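Amino acid ABC transporter, binding protein (Thermus thermophilus, PDB 3VV5) binds (S)-2-aminoethyl-L-cysteine (L-thialysine) as a periplasmic solute-binding protein that probably delivers it to an ATP-binding cassette transporter for uptake. Local coordinates at residues S28-K33 with N225-D230; Q57-E62 with Q250-E255; N117-T122 with V217-A222. One frame throughout, in Å; residues are numbered along the deposited sequence.

Contact 1: residues S28-K33 with N225-D230; sequences SFEEIK and NKSLLD
N225, the N-cap residue just before helix 226-242, lies beside S28: its OD1 sits 4.0 Å from S28 CA, while the same oxygen caps its own helix by accepting from L228 N. The donor there stands well above the carbonyl plane, and ND2 is turned to the backbone O of R27, so both ends of the amide are held.

S227 carries the polar part of the contact. With OG anti to the backbone N (chi1 179°), the hydroxyl reaches across to the opposing helix start, accepting from F29 N at 3.0 Å and donating to E30 OE2, with OG to OE2 at 2.7 Å. It approaches the carboxylate from above its plane, 37° out, and the E30 chain bends at chi2 to meet it. One serine oxygen thus engages a first-turn amide of helix 29-35, whose N terminus is also closed by the capping box of S28 and E31.

L228 adds the apolar part. Its CD2 meets I32 CD1 at 3.7 Å, the two side chains crossing at about a right angle, and CD1 lies obliquely to the F29 ring.

The axes of segments 29-33 and 226-230 approach to 9.2 Å, with 72° between their directions, start beside start. Both I32 and L228 also touch I38 of strand 37-42, whereas F29 continues along helix 226-242 to A231 and R234.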
loop_
_atom_site.group_PDB
_atom_site.type_symbol
_atom_site.label_atom_id
_atom_site.label_comp_id
_atom_site.label_asym_id
_atom_site.label_seq_id
_atom_site.Cartn_x
_atom_site.Cartn_y
_atom_site.Cartn_z
ATOM N N SER A 28 -17.190 9.149 -14.719
ATOM C CA SER A 28 -17.590 10.042 -13.636
ATOM C C SER A 28 -18.442 9.273 -12.631
ATOM O O SER A 28 -18.955 8.190 -12.939
ATOM C CB SER A 28 -18.415 11.191 -14.198
ATOM O OG SER A 28 -19.722 10.708 -14.445
ATOM N N PHE A 29 -18.629 9.857 -11.448
ATOM C CA PHE A 29 -19.383 9.201 -10.384
ATOM C C PHE A 29 -20.824 8.888 -10.788
ATOM O O PHE A 29 -21.351 7.812 -10.480
ATOM C CB PHE A 29 -19.386 10.041 -9.099
ATOM C CG PHE A 29 -20.223 9.439 -8.007
ATOM C CD1 PHE A 29 -19.851 8.236 -7.418
ATOM C CD2 PHE A 29 -21.410 10.050 -7.601
ATOM C CE1 PHE A 29 -20.643 7.634 -6.427
ATOM C CE2 PHE A 29 -22.205 9.484 -6.610
ATOM C CZ PHE A 29 -21.824 8.261 -6.021
ATOM N N GLU A 30 -21.462 9.863 -11.435
ATOM C CA GLU A 30 -22.818 9.717 -11.956
ATOM C C GLU A 30 -22.933 8.505 -12.928
ATOM O O GLU A 30 -23.864 7.685 -12.834
ATOM C CB GLU A 30 -23.302 11.056 -12.573
ATOM C CG GLU A 30 -22.209 11.957 -13.286
ATOM C CD GLU A 30 -21.765 13.209 -12.475
ATOM O OE1 GLU A 30 -22.632 13.966 -11.986
ATOM O OE2 GLU A 30 -20.551 13.463 -12.347
ATOM N N GLU A 31 -21.952 8.366 -13.807
ATOM C CA GLU A 31 -21.853 7.214 -14.713
ATOM C C GLU A 31 -21.651 5.875 -13.997
ATOM O O GLU A 31 -22.300 4.894 -14.334
ATOM C CB GLU A 31 -20.747 7.434 -15.728
ATOM C CG GLU A 31 -21.121 8.453 -16.794
ATOM C CD GLU A 31 -19.976 9.373 -17.156
ATOM O OE1 GLU A 31 -18.844 8.870 -17.361
ATOM O OE2 GLU A 31 -20.215 10.605 -17.228
ATOM N N ILE A 32 -20.755 5.847 -13.013
ATOM C CA ILE A 32 -20.545 4.658 -12.184
ATOM C C ILE A 32 -21.844 4.315 -11.454
ATOM O O ILE A 32 -22.291 3.185 -11.487
ATOM C CB ILE A 32 -19.344 4.861 -11.219
ATOM C CG1 ILE A 32 -18.042 4.946 -12.033
ATOM C CG2 ILE A 32 -19.264 3.729 -10.196
ATOM C CD1 ILE A 32 -16.914 5.780 -11.426
ATOM N N LYS A 33 -22.464 5.318 -10.845
ATOM C CA LYS A 33 -23.745 5.177 -10.151
ATOM C C LYS A 33 -24.807 4.380 -10.932
ATOM O O LYS A 33 -25.364 3.389 -10.449
ATOM C CB LYS A 33 -24.296 6.570 -9.863
ATOM C CG LYS A 33 -24.823 6.836 -8.468
ATOM C CD LYS A 33 -25.775 5.772 -7.934
ATOM C CE LYS A 33 -25.048 4.886 -6.935
ATOM N NZ LYS A 33 -25.924 4.473 -5.810
ATOM N N ASN A 225 -10.335 13.209 -12.899
ATOM C CA ASN A 225 -11.644 12.629 -12.559
ATOM C C ASN A 225 -12.166 13.198 -11.236
ATOM O O ASN A 225 -12.335 12.466 -10.230
ATOM C CB ASN A 225 -11.614 11.081 -12.557
ATOM C CG ASN A 225 -13.016 10.462 -12.465
ATOM O OD1 ASN A 225 -14.024 11.166 -12.337
ATOM N ND2 ASN A 225 -13.076 9.142 -12.539
ATOM N N LYS A 226 -12.433 14.510 -11.247
ATOM C CA LYS A 226 -12.818 15.241 -10.029
ATOM C C LYS A 226 -14.184 14.788 -9.505
ATOM O O LYS A 226 -14.448 14.866 -8.312
ATOM C CB LYS A 226 -12.769 16.764 -10.268
ATOM C CG LYS A 226 -11.346 17.338 -10.486
ATOM C CD LYS A 226 -10.502 17.246 -9.183
ATOM C CE LYS A 226 -9.142 17.984 -9.233
ATOM N NZ LYS A 226 -8.278 17.609 -10.404
ATOM N N SER A 227 -15.046 14.307 -10.402
ATOM C CA SER A 227 -16.346 13.748 -10.030
ATOM C C SER A 227 -16.192 12.566 -9.059
ATOM O O SER A 227 -16.730 12.590 -7.935
ATOM C CB SER A 227 -17.103 13.302 -11.294
ATOM O OG SER A 227 -18.347 12.755 -10.924
ATOM N N LEU A 228 -15.436 11.549 -9.476
ATOM C CA LEU A 228 -15.186 10.404 -8.596
ATOM C C LEU A 228 -14.371 10.792 -7.373
ATOM O O LEU A 228 -14.674 10.336 -6.265
ATOM C CB LEU A 228 -14.534 9.224 -9.341
ATOM C CG LEU A 228 -14.341 7.905 -8.569
ATOM C CD1 LEU A 228 -15.603 7.454 -7.834
ATOM C CD2 LEU A 228 -13.890 6.786 -9.493
ATOM N N LEU A 229 -13.344 11.632 -7.565
ATOM C CA LEU A 229 -12.531 12.142 -6.452
ATOM C C LEU A 229 -13.388 12.709 -5.292
ATOM O O LEU A 229 -13.190 12.337 -4.109
ATOM C CB LEU A 229 -11.510 13.196 -6.940
ATOM C CG LEU A 229 -10.441 13.667 -5.935
ATOM C CD1 LEU A 229 -9.489 12.522 -5.538
ATOM C CD2 LEU A 229 -9.656 14.824 -6.488
ATOM N N ASP A 230 -14.328 13.595 -5.631
ATOM C CA ASP A 230 -15.231 14.152 -4.619
ATOM C C ASP A 230 -16.013 13.038 -3.908
ATOM O O ASP A 230 -16.073 13.015 -2.672
ATOM C CB ASP A 230 -16.186 15.208 -5.208
ATOM C CG ASP A 230 -17.071 15.883 -4.136
ATOM O OD1 ASP A 230 -16.608 16.093 -2.986
ATOM O OD2 ASP A 230 -18.251 16.198 -4.448
#

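Contact 2: residues Q57-E62 with Q250-E255; sequences QLTGFE and QKWFGE
CH-pi contacts over the indole of W252 dominate this meeting of the 57-62 segment, which runs from strand 58-59 into helix 61-72, with the end of helix 244-253. G60 CA stands 3.7 Å from the centroid of the six-membered ring, 21° off its normal, and F61 CB lies above the five-membered ring at 4.2 Å. Between them the peptide linking G60 to F61 runs over the same face, with F61 N near the ring centre. The backbone angles of G60 would jam a CB against the preceding carbonyl oxygen and so call for glycine. K251 CG lies over the rim of the opposite indole face.

The aromatic pair is edge-to-face. F253 turns its edge to the face of F61, with the planes at 63° and the centroids 5.1 Å apart; the leading atom is F253 CE2, 3.5 Å from F61 CG. With CG anti to the backbone N (chi1 177°), the F61 ring extends past the indole, whose CD1 meets its edge, and presents a face to F253. F49 and F191 also meet the F253 ring, widening the aromatic cluster.

Polar side-chain atoms stay at the margin. T59 OG1 lies at the indole edge, 3.6 Å from W252 CZ2. W252 NE1 donates to D64 OD2, which also forms a salt bridge with K251 NZ, so this carboxylate of helix 61-72 is likely to limit rotation of the indole.

No hydrogen bond joins the two segments. Their cohesion therefore rests on dispersion and ring electrostatics: the helix end lays a flat indole on the peptide leading into helix 61-72, while directional polar bonding is left to D64 beside it.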
loop_
_atom_site.group_PDB
_atom_site.type_symbol
_atom_site.label_atom_id
_atom_site.label_comp_id
_atom_site.label_asym_id
_atom_site.label_seq_id
_atom_site.Cartn_x
_atom_site.Cartn_y
_atom_site.Cartn_z
ATOM N N GLN A 57 -9.113 -15.549 -1.497
ATOM C CA GLN A 57 -10.070 -14.458 -1.542
ATOM C C GLN A 57 -9.303 -13.182 -1.209
ATOM O O GLN A 57 -8.491 -13.171 -0.314
ATOM C CB GLN A 57 -11.183 -14.744 -0.534
ATOM C CG GLN A 57 -11.972 -13.548 -0.066
ATOM C CD GLN A 57 -13.160 -13.938 0.805
ATOM O OE1 GLN A 57 -13.768 -14.993 0.613
ATOM N NE2 GLN A 57 -13.498 -13.080 1.767
ATOM N N LEU A 58 -9.572 -12.114 -1.955
ATOM C CA LEU A 58 -8.936 -10.831 -1.713
ATOM C C LEU A 58 -9.486 -10.233 -0.422
ATOM O O LEU A 58 -10.715 -10.154 -0.226
ATOM C CB LEU A 58 -9.255 -9.910 -2.887
ATOM C CG LEU A 58 -8.536 -8.611 -3.182
ATOM C CD1 LEU A 58 -7.019 -8.764 -3.094
ATOM C CD2 LEU A 58 -8.975 -8.200 -4.601
ATOM N N THR A 59 -8.582 -9.838 0.465
ATOM C CA THR A 59 -8.969 -9.235 1.738
ATOM C C THR A 59 -7.853 -8.298 2.236
ATOM O O THR A 59 -6.880 -7.974 1.501
ATOM C CB THR A 59 -9.382 -10.335 2.776
ATOM O OG1 THR A 59 -9.911 -9.743 3.971
ATOM C CG2 THR A 59 -8.205 -11.276 3.089
ATOM N N GLY A 60 -8.014 -7.820 3.458
ATOM C CA GLY A 60 -7.062 -6.891 4.043
ATOM C C GLY A 60 -7.737 -5.583 4.417
ATOM O O GLY A 60 -8.877 -5.325 4.029
ATOM N N PHE A 61 -7.024 -4.760 5.182
ATOM C CA PHE A 61 -7.514 -3.427 5.578
ATOM C C PHE A 61 -8.083 -2.606 4.417
ATOM O O PHE A 61 -9.173 -2.012 4.528
ATOM C CB PHE A 61 -6.376 -2.671 6.268
ATOM C CG PHE A 61 -6.717 -1.278 6.647
ATOM C CD1 PHE A 61 -7.637 -1.027 7.675
ATOM C CD2 PHE A 61 -6.131 -0.207 5.982
ATOM C CE1 PHE A 61 -7.967 0.280 8.040
ATOM C CE2 PHE A 61 -6.463 1.111 6.322
ATOM C CZ PHE A 61 -7.380 1.360 7.358
ATOM N N GLU A 62 -7.363 -2.580 3.298
ATOM C CA GLU A 62 -7.785 -1.759 2.153
ATOM C C GLU A 62 -8.989 -2.305 1.413
ATOM O O GLU A 62 -9.775 -1.543 0.864
ATOM C CB GLU A 62 -6.617 -1.509 1.192
ATOM C CG GLU A 62 -5.644 -0.544 1.790
ATOM C CD GLU A 62 -4.446 -0.228 0.906
ATOM O OE1 GLU A 62 -3.682 -1.147 0.553
ATOM O OE2 GLU A 62 -4.236 0.965 0.624
ATOM N N GLN A 250 -9.224 -1.095 13.786
ATOM C CA GLN A 250 -9.093 -1.964 14.960
ATOM C C GLN A 250 -9.045 -3.460 14.609
ATOM O O GLN A 250 -8.250 -4.204 15.179
ATOM C CB GLN A 250 -10.221 -1.689 15.968
ATOM C CG GLN A 250 -10.110 -0.342 16.703
ATOM C CD GLN A 250 -8.888 -0.232 17.607
ATOM O OE1 GLN A 250 -8.366 -1.245 18.110
ATOM N NE2 GLN A 250 -8.440 1.007 17.845
ATOM N N LYS A 251 -9.904 -3.889 13.691
ATOM C CA LYS A 251 -9.923 -5.271 13.185
ATOM C C LYS A 251 -8.524 -5.701 12.699
ATOM O O LYS A 251 -8.001 -6.751 13.065
ATOM C CB LYS A 251 -10.939 -5.384 12.036
ATOM C CG LYS A 251 -11.073 -6.787 11.382
ATOM C CD LYS A 251 -11.983 -6.745 10.146
ATOM C CE LYS A 251 -12.122 -8.114 9.473
ATOM N NZ LYS A 251 -13.066 -8.039 8.293
ATOM N N TRP A 252 -7.923 -4.863 11.868
ATOM C CA TRP A 252 -6.660 -5.214 11.233
ATOM C C TRP A 252 -5.409 -4.927 12.057
ATOM O O TRP A 252 -4.434 -5.686 11.975
ATOM C CB TRP A 252 -6.579 -4.587 9.831
ATOM C CG TRP A 252 -7.536 -5.285 8.929
ATOM C CD1 TRP A 252 -8.797 -4.867 8.585
ATOM C CD2 TRP A 252 -7.369 -6.582 8.355
ATOM N NE1 TRP A 252 -9.403 -5.812 7.781
ATOM C CE2 TRP A 252 -8.546 -6.870 7.621
ATOM C CE3 TRP A 252 -6.319 -7.527 8.361
ATOM C CZ2 TRP A 252 -8.716 -8.068 6.914
ATOM C CZ3 TRP A 252 -6.491 -8.719 7.663
ATOM C CH2 TRP A 252 -7.678 -8.976 6.939
ATOM N N PHE A 253 -5.430 -3.852 12.844
ATOM C CA PHE A 253 -4.214 -3.365 13.538
ATOM C C PHE A 253 -4.286 -3.266 15.070
ATOM O O PHE A 253 -3.252 -3.152 15.737
ATOM C CB PHE A 253 -3.828 -1.999 12.958
ATOM C CG PHE A 253 -3.665 -2.003 11.473
ATOM C CD1 PHE A 253 -2.592 -2.669 10.880
ATOM C CD2 PHE A 253 -4.586 -1.338 10.656
ATOM C CE1 PHE A 253 -2.436 -2.673 9.484
ATOM C CE2 PHE A 253 -4.436 -1.328 9.270
ATOM C CZ PHE A 253 -3.360 -2.008 8.683
ATOM N N GLY A 254 -5.494 -3.297 15.621
ATOM C CA GLY A 254 -5.714 -3.128 17.065
ATOM C C GLY A 254 -5.445 -1.700 17.516
ATOM O O GLY A 254 -5.274 -1.429 18.709
ATOM N N GLU A 255 -5.390 -0.789 16.544
ATOM C CA GLU A 255 -5.152 0.624 16.783
ATOM C C GLU A 255 -5.704 1.416 15.591
ATOM O O GLU A 255 -6.035 0.830 14.556
ATOM C CB GLU A 255 -3.648 0.893 16.974
ATOM C CG GLU A 255 -2.775 0.603 15.733
ATOM C CD GLU A 255 -1.284 0.755 15.996
ATOM O OE1 GLU A 255 -0.647 -0.223 16.438
ATOM O OE2 GLU A 255 -0.748 1.850 15.745
#

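Contact 3: residues N117-T122 with V217-A222; sequences NPHYCT and VAMAVA
The ring of Y120 lies flat against V217, whose CB stands 3.8 Å from the ring centroid and only 11° off the normal, a CH-pi contact. Both methyls share the face: CG1 comes to 3.4 Å from Y120 CE2, and CG2 approaches CE1 on the other flank. CG2 also meets T122 CG2 at 3.7 Å, with T122 OG1 turned to D189. Placing CG between the backbone N and the carbonyl carbon (chi1 73°) brings the tyrosine ring over its strand partner, and its hydroxyl bonds to S102 OG. With an alanine at this position, V217 is likely to lose the aromatic cover on one side and S102 its hydroxyl partner.

The backbone beneath these side chains forms a classic beta bulge, in which H119 and Y120 both face V217. V217 O accepts from H119 N at 2.8 Å and weakly from Y120 N; V217 N returns a bond to Y120 O at 2.9 Å. The bulge lies where strand 120-129 joins strand 206-222 in antiparallel pairing, and the V217 side chain is about 5 Å from the bound L-thialysine. S102, the partner of Y120, lines that ligand's pocket.

H119 turns its ring edge-on to the opposing chain. ND1 comes 3.4 Å from A218 CA near the ring plane, and CE1 faces A218 C, also in plane. NE2 bonds to E62 OE2, which holds the ring's orientation. M219 CG lies alongside ND1 at 4.0 Å. On the other side of the A218 backbone, CB packs against P118 CA.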
loop_
_atom_site.group_PDB
_atom_site.type_symbol
_atom_site.label_atom_id
_atom_site.label_comp_id
_atom_site.label_asym_id
_atom_site.label_seq_id
_atom_site.Cartn_x
_atom_site.Cartn_y
_atom_site.Cartn_z
ATOM N N ASN A 117 -7.908 12.487 -0.077
ATOM C CA ASN A 117 -7.374 12.577 1.289
ATOM C C ASN A 117 -6.838 11.184 1.728
ATOM O O ASN A 117 -7.413 10.148 1.342
ATOM C CB ASN A 117 -8.487 13.021 2.243
ATOM C CG ASN A 117 -8.892 14.470 2.038
ATOM O OD1 ASN A 117 -8.056 15.324 1.709
ATOM N ND2 ASN A 117 -10.188 14.756 2.216
ATOM N N PRO A 118 -5.757 11.141 2.545
ATOM C CA PRO A 118 -5.157 9.832 2.849
ATOM C C PRO A 118 -6.064 8.924 3.695
ATOM O O PRO A 118 -6.771 9.410 4.568
ATOM C CB PRO A 118 -3.892 10.202 3.635
ATOM C CG PRO A 118 -4.197 11.559 4.233
ATOM C CD PRO A 118 -5.031 12.251 3.191
ATOM N N HIS A 119 -6.058 7.622 3.418
ATOM C CA HIS A 119 -6.831 6.677 4.228
ATOM C C HIS A 119 -5.999 6.003 5.319
ATOM O O HIS A 119 -6.548 5.261 6.137
ATOM C CB HIS A 119 -7.583 5.644 3.369
ATOM C CG HIS A 119 -6.700 4.774 2.525
ATOM N ND1 HIS A 119 -6.135 5.210 1.342
ATOM C CD2 HIS A 119 -6.319 3.480 2.670
ATOM C CE1 HIS A 119 -5.441 4.228 0.801
ATOM N NE2 HIS A 119 -5.551 3.162 1.574
ATOM N N TYR A 120 -4.685 6.258 5.332
ATOM C CA TYR A 120 -3.836 5.916 6.488
ATOM C C TYR A 120 -2.462 6.579 6.417
ATOM O O TYR A 120 -2.079 7.150 5.397
ATOM C CB TYR A 120 -3.702 4.397 6.745
ATOM C CG TYR A 120 -2.844 3.568 5.780
ATOM C CD1 TYR A 120 -1.492 3.325 6.053
ATOM C CD2 TYR A 120 -3.407 2.957 4.654
ATOM C CE1 TYR A 120 -0.705 2.548 5.216
ATOM C CE2 TYR A 120 -2.624 2.155 3.795
ATOM C CZ TYR A 120 -1.266 1.968 4.087
ATOM O OH TYR A 120 -0.472 1.185 3.278
ATOM N N CYS A 121 -1.761 6.517 7.534
ATOM C CA CYS A 121 -0.426 7.080 7.645
ATOM C C CYS A 121 0.506 5.999 8.124
ATOM O O CYS A 121 0.107 5.097 8.883
ATOM C CB CYS A 121 -0.410 8.281 8.584
ATOM S SG CYS A 121 -0.506 9.878 7.711
ATOM N N THR A 122 1.753 6.082 7.669
ATOM C CA THR A 122 2.687 4.994 7.864
ATOM C C THR A 122 4.109 5.476 7.598
ATOM O O THR A 122 4.369 6.667 7.447
ATOM C CB THR A 122 2.320 3.792 6.923
ATOM O OG1 THR A 122 3.077 2.629 7.273
ATOM C CG2 THR A 122 2.563 4.123 5.448
ATOM N N VAL A 217 -0.785 7.738 2.820
ATOM C CA VAL A 217 -1.188 6.756 1.817
ATOM C C VAL A 217 -2.626 7.047 1.435
ATOM O O VAL A 217 -3.453 7.309 2.313
ATOM C CB VAL A 217 -1.065 5.302 2.346
ATOM C CG1 VAL A 217 -1.673 4.321 1.346
ATOM C CG2 VAL A 217 0.407 4.950 2.595
ATOM N N ALA A 218 -2.913 7.012 0.138
ATOM C CA ALA A 218 -4.218 7.448 -0.375
ATOM C C ALA A 218 -4.697 6.613 -1.546
ATOM O O ALA A 218 -3.909 5.904 -2.186
ATOM C CB ALA A 218 -4.174 8.918 -0.801
ATOM N N MET A 219 -6.000 6.746 -1.817
ATOM C CA MET A 219 -6.657 6.164 -2.975
ATOM C C MET A 219 -6.383 7.097 -4.130
ATOM O O MET A 219 -6.065 8.259 -3.912
ATOM C CB MET A 219 -8.174 6.097 -2.768
ATOM C CG MET A 219 -8.639 5.029 -1.797
ATOM S SD MET A 219 -10.386 5.260 -1.418
ATOM C CE MET A 219 -10.285 6.580 -0.197
ATOM N N ALA A 220 -6.483 6.582 -5.349
ATOM C CA ALA A 220 -6.185 7.380 -6.533
ATOM C C ALA A 220 -7.271 7.198 -7.558
ATOM O O ALA A 220 -7.875 6.131 -7.689
ATOM C CB ALA A 220 -4.805 7.000 -7.145
ATOM N N VAL A 221 -7.490 8.270 -8.292
ATOM C CA VAL A 221 -8.455 8.336 -9.353
ATOM C C VAL A 221 -7.660 8.760 -10.610
ATOM O O VAL A 221 -6.572 9.301 -10.483
ATOM C CB VAL A 221 -9.502 9.338 -8.836
ATOM C CG1 VAL A 221 -9.556 10.618 -9.609
ATOM C CG2 VAL A 221 -10.841 8.669 -8.513
ATOM N N ALA A 222 -8.168 8.484 -11.812
ATOM C CA ALA A 222 -7.519 8.969 -13.040
ATOM C C ALA A 222 -7.391 10.495 -13.003
ATOM O O ALA A 222 -8.292 11.173 -12.524
ATOM C CB ALA A 222 -8.314 8.538 -14.267
#

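How the contacts relate
From the N terminus, helix 29-35 enters contact 1, whose long loop closes only when the chain reaches the start of helix 226-242. Within that span the chain passes 57-62, the first half of contact 2, whose mate lies beyond at the end of helix 244-253; contacts 1 and 2 therefore cross. Contact 3, joining strands 120-129 and 206-222, is nested inside both loops. It touches contact 1 where V221 CG2 packs on L228 CG, and contact 2 where H119 and Y120 meet E62 and F61. Contacts 1 and 2 stay about 14 Å apart at their nearest atoms, so the strand pair lies between the start of helix 226-242 and the start of helix 61-72.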